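Local coordinates for protein SAG family member (Sag19) (Eimeria tenella, PDB 6ZZB) that is of unknown molecular function but is a major surface antigen of the parasite, placed among the CAP-related SAG proteins, at residues A[45-50]-A[195-200]; A[54-59]-A[141-146]; A[151-156]-A[170-175]; A[189-194]-A[208-213]. All blocks are in the same frame, centred on the assembly; numbering follows the deposited sequence.

Contact 1. Residues A[45-50]-A[195-200]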
loop_
_atom_site.group_PDB
_atom_site.type_symbol
_atom_site.label_atom_id
_atom_site.label_comp_id
_atom_site.label_asym_id
_atom_site.label_seq_id
_atom_site.Cartn_x
_atom_site.Cartn_y
_atom_site.Cartn_z
ATOM N N GLN A 45 5.709 -11.470 13.392
ATOM C CA GLN A 45 6.441 -11.933 12.201
ATOM C C GLN A 45 5.593 -11.683 10.966
ATOM O O GLN A 45 4.365 -11.680 11.057
ATOM C CB GLN A 45 6.763 -13.414 12.339
ATOM C CG GLN A 45 7.816 -13.699 13.405
ATOM C CD GLN A 45 8.402 -15.076 13.218
ATOM O OE1 GLN A 45 7.681 -16.057 13.063
ATOM N NE2 GLN A 45 9.721 -15.144 13.164
ATOM N N ALA A 46 6.249 -11.470 9.846
ATOM C CA ALA A 46 5.552 -11.224 8.567
ATOM C C ALA A 46 5.971 -12.282 7.550
ATOM O O ALA A 46 7.109 -12.709 7.575
ATOM C CB ALA A 46 5.844 -9.836 8.053
ATOM N N ASP A 47 5.047 -12.608 6.669
ATOM C CA ASP A 47 5.231 -13.505 5.503
ATOM C C ASP A 47 5.161 -12.647 4.250
ATOM O O ASP A 47 4.370 -11.694 4.192
ATOM C CB ASP A 47 4.160 -14.600 5.424
ATOM C CG ASP A 47 4.501 -15.831 6.241
ATOM O OD1 ASP A 47 5.501 -15.770 6.993
ATOM O OD2 ASP A 47 3.769 -16.829 6.107
ATOM N N GLU A 48 5.923 -13.034 3.256
ATOM C CA GLU A 48 5.842 -12.445 1.906
ATOM C C GLU A 48 4.503 -12.850 1.287
ATOM O O GLU A 48 4.040 -13.973 1.474
ATOM C CB GLU A 48 7.062 -12.981 1.157
ATOM C CG GLU A 48 7.210 -12.516 -0.255
ATOM C CD GLU A 48 6.759 -13.518 -1.302
ATOM O OE1 GLU A 48 5.865 -14.329 -0.997
ATOM O OE2 GLU A 48 7.347 -13.502 -2.401
ATOM N N LYS A 49 3.851 -11.904 0.621
ATOM C CA LYS A 49 2.504 -12.083 0.066
ATOM C C LYS A 49 2.429 -11.654 -1.397
ATOM O O LYS A 49 1.319 -11.578 -1.939
ATOM C CB LYS A 49 1.481 -11.288 0.876
ATOM C CG LYS A 49 1.303 -11.696 2.318
ATOM C CD LYS A 49 0.872 -13.122 2.486
ATOM C CE LYS A 49 0.331 -13.406 3.885
ATOM N NZ LYS A 49 0.020 -14.844 4.065
ATOM N N THR A 50 3.537 -11.411 -2.082
ATOM C CA THR A 50 3.489 -10.855 -3.437
ATOM C C THR A 50 2.742 -11.803 -4.362
ATOM O O THR A 50 1.861 -11.368 -5.111
ATOM C CB THR A 50 4.873 -10.556 -3.980
ATOM O OG1 THR A 50 5.545 -9.752 -2.987
ATOM C CG2 THR A 50 4.805 -9.892 -5.334
ATOM N N ALA A 195 2.660 -9.352 4.911
ATOM C CA ALA A 195 1.681 -9.107 5.982
ATOM C C ALA A 195 2.168 -9.755 7.256
ATOM O O ALA A 195 2.729 -10.871 7.213
ATOM C CB ALA A 195 0.335 -9.651 5.627
ATOM N N THR A 196 1.937 -9.095 8.372
ATOM C CA THR A 196 2.118 -9.803 9.653
ATOM C C THR A 196 1.108 -10.938 9.759
ATOM O O THR A 196 0.003 -10.857 9.223
ATOM C CB THR A 196 2.045 -8.841 10.834
ATOM O OG1 THR A 196 0.755 -8.257 10.927
ATOM C CG2 THR A 196 3.106 -7.766 10.752
ATOM N N LYS A 197 1.523 -12.008 10.447
ATOM C CA LYS A 197 0.732 -13.256 10.419
ATOM C C LYS A 197 0.306 -13.701 11.815
ATOM O O LYS A 197 -0.567 -14.568 11.879
ATOM C CB LYS A 197 1.527 -14.374 9.740
ATOM C CG LYS A 197 2.798 -14.810 10.451
ATOM C CD LYS A 197 3.552 -15.932 9.749
ATOM C CE LYS A 197 4.954 -16.065 10.290
ATOM N NZ LYS A 197 5.736 -17.076 9.546
ATOM N N ASP A 198 0.849 -13.135 12.885
ATOM C CA ASP A 198 0.738 -13.799 14.209
ATOM C C ASP A 198 0.406 -12.795 15.317
ATOM O O ASP A 198 0.494 -13.188 16.500
ATOM C CB ASP A 198 1.995 -14.604 14.498
ATOM C CG ASP A 198 3.254 -13.784 14.620
ATOM O OD1 ASP A 198 3.190 -12.559 14.307
ATOM O OD2 ASP A 198 4.293 -14.350 15.015
ATOM N N CYS A 199 -0.018 -11.571 15.018
ATOM C CA CYS A 199 -0.528 -10.666 16.081
ATOM C C CYS A 199 -1.549 -11.416 16.949
ATOM O O CYS A 199 -2.468 -12.071 16.420
ATOM C CB CYS A 199 -1.188 -9.436 15.487
ATOM S SG CYS A 199 0.013 -8.321 14.700
ATOM N N LYS A 200 -1.403 -11.289 18.259
ATOM C CA LYS A 200 -2.319 -11.956 19.234
ATOM C C LYS A 200 -3.444 -11.036 19.673
ATOM O O LYS A 200 -4.357 -11.501 20.382
ATOM C CB LYS A 200 -1.517 -12.406 20.448
ATOM C CG LYS A 200 -0.456 -13.426 20.144
ATOM C CD LYS A 200 0.253 -13.866 21.401
ATOM C CE LYS A 200 1.414 -14.786 21.146
ATOM N NZ LYS A 200 0.956 -16.044 20.512
#
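D47 and A195 form an antiparallel, hydrogen-bonded pair between strand 46-48 and the end of strand 190-196. D47 N reaches A195 O at 2.9 Å. A195 N returns to D47 O at 3.0 Å. Next along, A46 and T196 are a non-hydrogen-bonded pair with CA atoms 3.9 Å apart, and their side chains diverge. Beyond the strand end K197 N bonds to Q45 O at 2.9 Å.

The remaining bonds use side chains. Q45 N meets D198 OD1 at 2.9 Å on its syn side, 25° out of the carboxylate plane. D198 CG sits between its own backbone N and carbonyl carbon (chi1 64°), which places the carboxylate by Q45 N. K197 is extended beyond CG and runs beside Q45. Its NZ makes a salt bridge with D47 OD1 at 2.9 Å, also from the syn side.

Apolar packing is slight. K49 bends at chi2, and its CG lies 4.0 Å from A195 CB.

T196 OG1 bonds to D204. C199 is joined to C112 by a disulfide. A46 and T196 rest on helix 97-105, while K49 leads into helix 50-61. Strand 46-48 is joined to the mixed sheet through strand 190-196.

Contact 2. Residues A[54-59]-A[141-146]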
loop_
_atom_site.group_PDB
_atom_site.type_symbol
_atom_site.label_atom_id
_atom_site.label_comp_id
_atom_site.label_asym_id
_atom_site.label_seq_id
_atom_site.Cartn_x
_atom_site.Cartn_y
_atom_site.Cartn_z
ATOM N N LEU A 54 -0.569 -10.436 -6.445
ATOM C CA LEU A 54 -0.237 -9.822 -7.755
ATOM C C LEU A 54 -1.406 -10.027 -8.734
ATOM O O LEU A 54 -1.632 -9.111 -9.514
ATOM C CB LEU A 54 1.078 -10.418 -8.264
ATOM C CG LEU A 54 1.815 -9.665 -9.360
ATOM C CD1 LEU A 54 1.985 -8.197 -9.045
ATOM C CD2 LEU A 54 3.180 -10.323 -9.581
ATOM N N ALA A 55 -2.128 -11.133 -8.650
ATOM C CA ALA A 55 -3.271 -11.392 -9.563
ATOM C C ALA A 55 -4.324 -10.298 -9.392
ATOM O O ALA A 55 -4.766 -9.750 -10.420
ATOM C CB ALA A 55 -3.867 -12.756 -9.329
ATOM N N ILE A 56 -4.745 -10.023 -8.160
ATOM C CA ILE A 56 -5.814 -8.999 -7.950
ATOM C C ILE A 56 -5.261 -7.624 -8.330
ATOM O O ILE A 56 -5.987 -6.844 -8.977
ATOM C CB ILE A 56 -6.414 -9.042 -6.535
ATOM C CG1 ILE A 56 -7.586 -8.057 -6.405
ATOM C CG2 ILE A 56 -5.403 -8.770 -5.436
ATOM C CD1 ILE A 56 -8.661 -8.243 -7.431
ATOM N N ILE A 57 -4.020 -7.294 -8.000
ATOM C CA ILE A 57 -3.447 -5.977 -8.361
ATOM C C ILE A 57 -3.493 -5.828 -9.880
ATOM O O ILE A 57 -3.920 -4.779 -10.396
ATOM C CB ILE A 57 -2.031 -5.806 -7.786
ATOM C CG1 ILE A 57 -2.093 -5.726 -6.254
ATOM C CG2 ILE A 57 -1.374 -4.592 -8.391
ATOM C CD1 ILE A 57 -0.757 -5.807 -5.560
ATOM N N ASN A 58 -3.042 -6.848 -10.605
ATOM C CA ASN A 58 -2.961 -6.734 -12.080
ATOM C C ASN A 58 -4.358 -6.796 -12.715
ATOM O O ASN A 58 -4.501 -6.121 -13.766
ATOM C CB ASN A 58 -2.002 -7.780 -12.632
ATOM C CG ASN A 58 -0.569 -7.349 -12.468
ATOM O OD1 ASN A 58 -0.246 -6.164 -12.503
ATOM N ND2 ASN A 58 0.337 -8.308 -12.330
ATOM N N LYS A 59 -5.313 -7.473 -12.089
ATOM C CA LYS A 59 -6.727 -7.462 -12.559
ATOM C C LYS A 59 -7.240 -6.020 -12.473
ATOM O O LYS A 59 -7.757 -5.470 -13.474
ATOM C CB LYS A 59 -7.583 -8.425 -11.748
ATOM C CG LYS A 59 -9.056 -8.406 -12.128
ATOM C CD LYS A 59 -9.791 -9.650 -11.716
ATOM C CE LYS A 59 -11.294 -9.463 -11.711
ATOM N NZ LYS A 59 -11.741 -8.833 -10.446
ATOM N N LEU A 141 -9.031 -8.165 0.636
ATOM C CA LEU A 141 -8.517 -6.924 1.241
ATOM C C LEU A 141 -8.267 -5.882 0.156
ATOM O O LEU A 141 -8.662 -4.689 0.368
ATOM C CB LEU A 141 -7.226 -7.226 1.978
ATOM C CG LEU A 141 -7.398 -8.063 3.245
ATOM C CD1 LEU A 141 -6.019 -8.460 3.764
ATOM C CD2 LEU A 141 -8.187 -7.338 4.312
ATOM N N ILE A 142 -7.597 -6.232 -0.932
ATOM C CA ILE A 142 -7.253 -5.232 -1.965
ATOM C C ILE A 142 -8.523 -4.848 -2.726
ATOM O O ILE A 142 -8.692 -3.656 -3.014
ATOM C CB ILE A 142 -6.098 -5.727 -2.836
ATOM C CG1 ILE A 142 -4.820 -5.790 -1.990
ATOM C CG2 ILE A 142 -5.949 -4.856 -4.062
ATOM C CD1 ILE A 142 -3.558 -6.093 -2.765
ATOM N N GLN A 143 -9.419 -5.779 -3.017
ATOM C CA GLN A 143 -10.674 -5.352 -3.684
ATOM C C GLN A 143 -11.380 -4.341 -2.777
ATOM O O GLN A 143 -11.920 -3.364 -3.296
ATOM C CB GLN A 143 -11.577 -6.550 -3.954
ATOM C CG GLN A 143 -12.868 -6.172 -4.677
ATOM C CD GLN A 143 -12.654 -5.511 -6.017
ATOM O OE1 GLN A 143 -12.885 -4.304 -6.202
ATOM N NE2 GLN A 143 -12.205 -6.279 -6.981
ATOM N N ALA A 144 -11.446 -4.550 -1.471
ATOM C CA ALA A 144 -12.208 -3.670 -0.578
ATOM C C ALA A 144 -11.533 -2.298 -0.564
ATOM O O ALA A 144 -12.253 -1.278 -0.553
ATOM C CB ALA A 144 -12.328 -4.245 0.800
ATOM N N THR A 145 -10.196 -2.214 -0.502
ATOM C CA THR A 145 -9.540 -0.889 -0.446
ATOM C C THR A 145 -9.751 -0.194 -1.773
ATOM O O THR A 145 -9.897 1.055 -1.794
ATOM C CB THR A 145 -8.056 -0.994 -0.041
ATOM O OG1 THR A 145 -7.649 0.253 0.527
ATOM C CG2 THR A 145 -7.125 -1.366 -1.165
ATOM N N TYR A 146 -9.742 -0.921 -2.865
ATOM C CA TYR A 146 -9.920 -0.341 -4.198
ATOM C C TYR A 146 -11.307 0.300 -4.270
ATOM O O TYR A 146 -11.422 1.478 -4.679
ATOM C CB TYR A 146 -9.742 -1.417 -5.272
ATOM C CG TYR A 146 -9.948 -0.882 -6.658
ATOM C CD1 TYR A 146 -8.907 -0.312 -7.376
ATOM C CD2 TYR A 146 -11.204 -0.901 -7.231
ATOM C CE1 TYR A 146 -9.095 0.181 -8.654
ATOM C CE2 TYR A 146 -11.412 -0.389 -8.505
ATOM C CZ TYR A 146 -10.356 0.161 -9.209
ATOM O OH TYR A 146 -10.578 0.664 -10.470
HETATM O O HOH W 1 -12.123 -8.884 -7.231
#
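I142 of helix 138-155 packs against I56 and I57 of helix 50-61. Its CB lies 4.1 Å from I56 CG2. The CG2 branch stays at the same methyl, so I56 CG2 touches both atoms. The other branch leaves in another direction: CG1 is anti to the carbonyl carbon (chi1 -68°), and the chain then runs on extended. Its tip, CD1, meets I57 CG1 at 3.8 Å. The same CD1 comes within 4.0 Å of I57 CD1. I142 and I56 lie alongside each other, pointing opposite ways, whereas I142 crosses I57 at a slant. C53 and L60, one turn to each side in helix 50-61, also touch I142.

The short helical segments run in roughly the same direction, 29° apart, their axes 10.0 Å apart at closest approach. The disulfide C53-C138 ties the same two helices. Helix 50-61 rests on strand 190-196, and helix 138-155 reaches strand 126-131. This is consistent with the alpha-beta-alpha sandwich of CAP proteins, in which helices pack on the sheet.

Away from this apolar patch the contact becomes polar. I56 CD1 lies 4.1 Å from Q143 NE2, the two side chains crossing at about a right angle. Q143 bends at chi2 (59°), which turns CD, and with it the amide, toward helix 50-61. Q143 NE2 donates to a water at 2.6 Å. K59 NZ gives that water a weak bond of 3.2 Å. Q143 OE1 has a weak bond to T147 OG1, one turn on.

Contact 3. Residues A[151-156]-A[170-175]. With SO4 (sulfate ion), chain B.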
loop_
_atom_site.group_PDB
_atom_site.type_symbol
_atom_site.label_atom_id
_atom_site.label_comp_id
_atom_site.label_asym_id
_atom_site.label_seq_id
_atom_site.Cartn_x
_atom_site.Cartn_y
_atom_site.Cartn_z
ATOM N N ASP A 151 -14.187 5.183 -4.537
ATOM C CA ASP A 151 -15.404 5.941 -4.129
ATOM C C ASP A 151 -14.951 7.234 -3.469
ATOM O O ASP A 151 -15.528 8.294 -3.721
ATOM C CB ASP A 151 -16.277 5.087 -3.238
ATOM C CG ASP A 151 -17.026 4.024 -3.999
ATOM O OD1 ASP A 151 -17.119 4.125 -5.214
ATOM O OD2 ASP A 151 -17.514 3.102 -3.301
ATOM N N HIS A 152 -13.982 7.198 -2.576
ATOM C CA HIS A 152 -13.511 8.407 -1.874
ATOM C C HIS A 152 -12.977 9.404 -2.898
ATOM O O HIS A 152 -13.279 10.600 -2.768
ATOM C CB HIS A 152 -12.442 8.059 -0.839
ATOM C CG HIS A 152 -12.211 9.162 0.120
ATOM N ND1 HIS A 152 -13.147 9.508 1.059
ATOM C CD2 HIS A 152 -11.187 10.016 0.254
ATOM C CE1 HIS A 152 -12.658 10.507 1.789
ATOM N NE2 HIS A 152 -11.471 10.844 1.317
ATOM N N LEU A 153 -12.221 8.965 -3.895
ATOM C CA LEU A 153 -11.693 9.886 -4.927
ATOM C C LEU A 153 -12.854 10.478 -5.726
ATOM O O LEU A 153 -12.870 11.701 -5.975
ATOM C CB LEU A 153 -10.737 9.124 -5.837
ATOM C CG LEU A 153 -9.385 8.858 -5.197
ATOM C CD1 LEU A 153 -8.564 7.911 -6.053
ATOM C CD2 LEU A 153 -8.636 10.152 -4.973
ATOM N N LYS A 154 -13.811 9.663 -6.113
ATOM C CA LYS A 154 -14.970 10.146 -6.911
ATOM C C LYS A 154 -15.752 11.191 -6.104
ATOM O O LYS A 154 -16.336 12.141 -6.745
ATOM C CB LYS A 154 -15.847 8.968 -7.289
ATOM C CG LYS A 154 -15.285 8.104 -8.406
ATOM C CD LYS A 154 -16.129 6.876 -8.652
ATOM C CE LYS A 154 -15.601 6.049 -9.794
ATOM N NZ LYS A 154 -16.422 4.824 -9.952
ATOM N N GLN A 155 -15.825 11.040 -4.801
ATOM C CA GLN A 155 -16.574 11.936 -3.902
ATOM C C GLN A 155 -15.787 13.212 -3.646
ATOM O O GLN A 155 -16.350 14.158 -3.078
ATOM C CB GLN A 155 -16.859 11.193 -2.608
ATOM C CG GLN A 155 -17.894 10.111 -2.832
ATOM C CD GLN A 155 -17.796 8.964 -1.857
ATOM O OE1 GLN A 155 -17.097 9.051 -0.855
ATOM N NE2 GLN A 155 -18.569 7.917 -2.123
ATOM N N SER A 156 -14.502 13.208 -3.969
ATOM C CA SER A 156 -13.546 14.317 -3.717
ATOM C C SER A 156 -13.604 15.339 -4.850
ATOM O O SER A 156 -13.835 14.959 -5.979
ATOM C CB SER A 156 -12.131 13.768 -3.572
ATOM O OG SER A 156 -11.158 14.822 -3.523
ATOM N N ALA A 170 -6.678 15.952 2.115
ATOM C CA ALA A 170 -7.701 15.290 1.287
ATOM C C ALA A 170 -7.280 15.340 -0.175
ATOM O O ALA A 170 -6.680 16.322 -0.645
ATOM C CB ALA A 170 -9.045 15.940 1.505
ATOM N N PRO A 171 -7.551 14.300 -0.982
ATOM C CA PRO A 171 -8.226 13.079 -0.530
ATOM C C PRO A 171 -7.294 11.947 -0.066
ATOM O O PRO A 171 -7.821 10.933 0.388
ATOM C CB PRO A 171 -8.885 12.600 -1.814
ATOM C CG PRO A 171 -7.916 12.991 -2.900
ATOM C CD PRO A 171 -7.328 14.306 -2.430
ATOM N N PHE A 172 -5.970 12.124 -0.155
ATOM C CA PHE A 172 -5.013 10.999 0.029
ATOM C C PHE A 172 -4.652 10.796 1.493
ATOM O O PHE A 172 -3.920 9.840 1.792
ATOM C CB PHE A 172 -3.814 11.184 -0.886
ATOM C CG PHE A 172 -4.188 11.100 -2.336
ATOM C CD1 PHE A 172 -4.720 9.942 -2.855
ATOM C CD2 PHE A 172 -4.077 12.208 -3.173
ATOM C CE1 PHE A 172 -5.130 9.863 -4.175
ATOM C CE2 PHE A 172 -4.498 12.130 -4.490
ATOM C CZ PHE A 172 -5.000 10.957 -5.001
ATOM N N ASN A 173 -5.209 11.584 2.411
ATOM C CA ASN A 173 -5.184 11.290 3.856
ATOM C C ASN A 173 -6.199 10.194 4.192
ATOM O O ASN A 173 -6.175 9.716 5.337
ATOM C CB ASN A 173 -5.438 12.554 4.691
ATOM C CG ASN A 173 -6.811 13.146 4.490
ATOM O OD1 ASN A 173 -7.515 12.851 3.537
ATOM N ND2 ASN A 173 -7.157 14.105 5.346
ATOM N N ASN A 174 -7.025 9.784 3.252
ATOM C CA ASN A 174 -7.837 8.554 3.370
ATOM C C ASN A 174 -6.963 7.390 2.898
ATOM O O ASN A 174 -6.477 7.423 1.759
ATOM C CB ASN A 174 -9.136 8.706 2.574
ATOM C CG ASN A 174 -9.975 7.463 2.540
ATOM O OD1 ASN A 174 -9.603 6.480 1.906
ATOM N ND2 ASN A 174 -11.129 7.488 3.210
ATOM N N VAL A 175 -6.770 6.397 3.753
ATOM C CA VAL A 175 -5.795 5.320 3.456
ATOM C C VAL A 175 -6.254 4.549 2.222
ATOM O O VAL A 175 -5.426 4.157 1.381
ATOM C CB VAL A 175 -5.578 4.424 4.682
ATOM C CG1 VAL A 175 -4.628 3.281 4.346
ATOM C CG2 VAL A 175 -5.039 5.195 5.855
HETATM S S SO4 B . -12.057 17.222 -0.955
HETATM O O1 SO4 B . -11.091 16.270 -1.462
HETATM O O2 SO4 B . -11.411 18.490 -0.763
HETATM O O3 SO4 B . -12.546 16.753 0.321
HETATM O O4 SO4 B . -13.168 17.362 -1.870
HETATM O O HOH W 2 -10.057 12.880 2.428
#
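L153 of helix 138-155 presses its CD2 methyl into the corner made by P171 and F172. That methyl is 3.6 Å from P171 CG. It is also 3.6 Å from F172 CE1. L153 crosses both side chains at about a right angle. P171 CG in turn sits over the centre of the F172 ring, so leucine, proline and phenylalanine close up together. A cis peptide bond precedes P171, which opens a type I beta turn ending at N174. F221 and Y226 also touch L153, and F158 touches P171. This tight side fastens the end of helix 138-155 to the loop before helix 175-183.

The second packed pair is H152 with N174. With CG anti to the backbone N (chi1 -165°), the H152 ring is carried toward N174. N174 CB makes a CH-pi contact, 3.7 Å from the ring centroid. The amide is stacked on the same ring, its plane 21° from that of the imidazole, with ND2 3.5 Å above the ring plane. N174 is the N-cap of helix 175-183: its OD1 takes the N-H of A177, which holds the amide's rotation.

The outer side is looser. A water in the plane of the H152 ring lies 2.7 Å from NE2 and donates to N173 OD1 at 2.8 Å. S156 OG rests near P171 CB and faces a sulfate that N157 N also binds. The sulfate probably came from the crystallisation liquor, and the serine bond is doubtful, being very short with a second conformer deposited. Between the segments, then, cohesion comes from apolar and stacking contact, with one water joining H152 NE2 to N173 OD1.

Contact 4. Residues A[189-194]-A[208-213]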
loop_
_atom_site.group_PDB
_atom_site.type_symbol
_atom_site.label_atom_id
_atom_site.label_comp_id
_atom_site.label_asym_id
_atom_site.label_seq_id
_atom_site.Cartn_x
_atom_site.Cartn_y
_atom_site.Cartn_z
ATOM N N LYS A 189 5.813 -0.105 -11.445
ATOM C CA LYS A 189 6.265 -1.176 -12.376
ATOM C C LYS A 189 6.426 -2.537 -11.657
ATOM O O LYS A 189 6.253 -3.618 -12.253
ATOM C CB LYS A 189 7.589 -0.758 -13.012
ATOM C CG LYS A 189 7.569 0.582 -13.751
ATOM C CD LYS A 189 8.927 1.264 -13.793
ATOM C CE LYS A 189 8.854 2.757 -14.048
ATOM N NZ LYS A 189 8.549 3.513 -12.805
ATOM N N LYS A 190 6.761 -2.489 -10.361
ATOM C CA LYS A 190 6.978 -3.718 -9.570
ATOM C C LYS A 190 6.361 -3.515 -8.194
ATOM O O LYS A 190 6.212 -2.344 -7.788
ATOM C CB LYS A 190 8.474 -4.012 -9.415
ATOM C CG LYS A 190 9.261 -3.990 -10.719
ATOM C CD LYS A 190 10.659 -4.489 -10.542
ATOM C CE LYS A 190 11.496 -4.276 -11.782
ATOM N NZ LYS A 190 12.715 -5.092 -11.710
ATOM N N VAL A 191 6.085 -4.614 -7.525
ATOM C CA VAL A 191 5.487 -4.562 -6.169
ATOM C C VAL A 191 6.003 -5.711 -5.322
ATOM O O VAL A 191 6.228 -6.803 -5.825
ATOM C CB VAL A 191 3.956 -4.518 -6.265
ATOM C CG1 VAL A 191 3.378 -5.792 -6.858
ATOM C CG2 VAL A 191 3.298 -4.220 -4.916
ATOM N N SER A 192 6.222 -5.433 -4.042
ATOM C CA SER A 192 6.514 -6.449 -3.022
ATOM C C SER A 192 5.516 -6.300 -1.881
ATOM O O SER A 192 5.463 -5.208 -1.304
ATOM C CB SER A 192 7.917 -6.301 -2.527
ATOM O OG SER A 192 8.183 -7.286 -1.529
ATOM N N CYS A 193 4.779 -7.348 -1.576
ATOM C CA CYS A 193 3.757 -7.311 -0.516
ATOM C C CYS A 193 4.153 -8.244 0.618
ATOM O O CYS A 193 4.754 -9.298 0.386
ATOM C CB CYS A 193 2.410 -7.769 -1.037
ATOM S SG CYS A 193 1.686 -6.708 -2.329
ATOM N N ALA A 194 3.789 -7.879 1.838
ATOM C CA ALA A 194 4.009 -8.732 3.003
ATOM C C ALA A 194 2.963 -8.413 4.045
ATOM O O ALA A 194 2.427 -7.280 4.063
ATOM C CB ALA A 194 5.396 -8.541 3.561
ATOM N N CYS A 208 2.235 -3.239 0.869
ATOM C CA CYS A 208 2.794 -3.475 -0.475
ATOM C C CYS A 208 3.607 -2.259 -0.886
ATOM O O CYS A 208 3.073 -1.137 -0.928
ATOM C CB CYS A 208 1.710 -3.730 -1.498
ATOM S SG CYS A 208 0.681 -5.188 -1.248
ATOM N N TYR A 209 4.866 -2.488 -1.227
ATOM C CA TYR A 209 5.784 -1.449 -1.694
ATOM C C TYR A 209 5.841 -1.492 -3.211
ATOM O O TYR A 209 6.142 -2.556 -3.777
ATOM C CB TYR A 209 7.193 -1.634 -1.121
ATOM C CG TYR A 209 8.074 -0.471 -1.469
ATOM C CD1 TYR A 209 7.955 0.702 -0.763
ATOM C CD2 TYR A 209 8.973 -0.488 -2.516
ATOM C CE1 TYR A 209 8.667 1.829 -1.093
ATOM C CE2 TYR A 209 9.733 0.613 -2.830
ATOM C CZ TYR A 209 9.602 1.776 -2.099
ATOM O OH TYR A 209 10.349 2.878 -2.373
ATOM N N PHE A 210 5.562 -0.361 -3.840
ATOM C CA PHE A 210 5.593 -0.206 -5.302
ATOM C C PHE A 210 6.865 0.534 -5.702
ATOM O O PHE A 210 7.206 1.546 -5.115
ATOM C CB PHE A 210 4.363 0.564 -5.771
ATOM C CG PHE A 210 3.067 -0.152 -5.491
ATOM C CD1 PHE A 210 2.482 -0.118 -4.224
ATOM C CD2 PHE A 210 2.415 -0.876 -6.477
ATOM C CE1 PHE A 210 1.309 -0.788 -3.955
ATOM C CE2 PHE A 210 1.222 -1.534 -6.210
ATOM C CZ PHE A 210 0.664 -1.494 -4.953
ATOM N N ILE A 211 7.541 0.006 -6.731
ATOM C CA ILE A 211 8.695 0.665 -7.377
ATOM C C ILE A 211 8.173 1.158 -8.715
ATOM O O ILE A 211 7.710 0.325 -9.495
ATOM C CB ILE A 211 9.871 -0.309 -7.524
ATOM C CG1 ILE A 211 10.262 -0.937 -6.189
ATOM C CG2 ILE A 211 11.049 0.385 -8.217
ATOM C CD1 ILE A 211 11.441 -1.883 -6.294
ATOM N N ASP A 212 8.198 2.480 -8.975
ATOM C CA ASP A 212 8.677 3.564 -8.144
ATOM C C ASP A 212 7.542 4.087 -7.284
ATOM O O ASP A 212 6.401 4.061 -7.723
ATOM C CB ASP A 212 9.166 4.721 -9.024
ATOM C CG ASP A 212 10.405 4.352 -9.806
ATOM O OD1 ASP A 212 11.330 3.795 -9.200
ATOM O OD2 ASP A 212 10.425 4.672 -11.008
ATOM N N PRO A 213 7.803 4.522 -6.047
ATOM C CA PRO A 213 6.744 5.010 -5.178
ATOM C C PRO A 213 6.183 6.360 -5.605
ATOM O O PRO A 213 6.947 7.238 -6.014
ATOM C CB PRO A 213 7.422 5.136 -3.807
ATOM C CG PRO A 213 8.890 5.367 -4.136
ATOM C CD PRO A 213 9.115 4.530 -5.381
#
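V191 lays its CG2 methyl over the face of the F210 ring, a CH-pi contact with CG2 3.7 Å from the centroid. The two residues face each other in a beta hairpin, strands 190-196 and 203-211, and their side chains lie side by side. CG2 is the branch anti to the V191 backbone N, and it also touches C208 CB at 3.8 Å. On the same face comes the C193-C208 disulfide, SG to SG 2.1 Å, with a right-handed chi3 of 108°. It spans a non-hydrogen-bonded pair and joins the strands covalently. C53 and I57 of helix 50-61 pack on C193 from this face.

The backbones are held at the pairs between. S192 N bonds to Y209 O at 2.9 Å. Y209 N bonds back to S192 O at 2.8 Å. The S192 and Y209 side chains take the other face, toward helix 77-86, where Y209 OH meets S83.

The pairing ends in a classic beta bulge, K189 and K190 both facing I211. I211 O is gripped by two donors: K189 N at 2.8 Å and K190 N at 3.1 Å. I211 N answers to K190 O. K190 NZ is engaged by E79.

A cis peptide bond links I211 to D212 at the outer edge. K189 bends at chi4 (81°), which places NZ for a salt bridge. The same NZ also bonds to K187 O. K189 NZ meets D212 OD2 at 2.8 Å from above the carboxylate plane, 50° out of it.

How the contacts relate
Strand 190-196 joins contacts 1 and 4, whose centres are 16 Å apart. They touch directly: K49 N lies 2.8 Å from C193 O, a probable hydrogen bond, and T50 OG1 is the probable partner of C193 N. Helix 50-61, which follows strand 46-48, carries contact 2 onto the hairpin of contact 4, with L54 CD1 3.5 Å from V191 CG1. Helix 138-155 serves both contact 2 and contact 3, whose nearest atoms are about 5 Å apart. Contact 3 lies across the chain's centre from contact 1, centres about 27 Å apart. It holds the sulfate, the bound group in these contacts. Contacts 2 and 3 are nested within the loop that contact 1 closes.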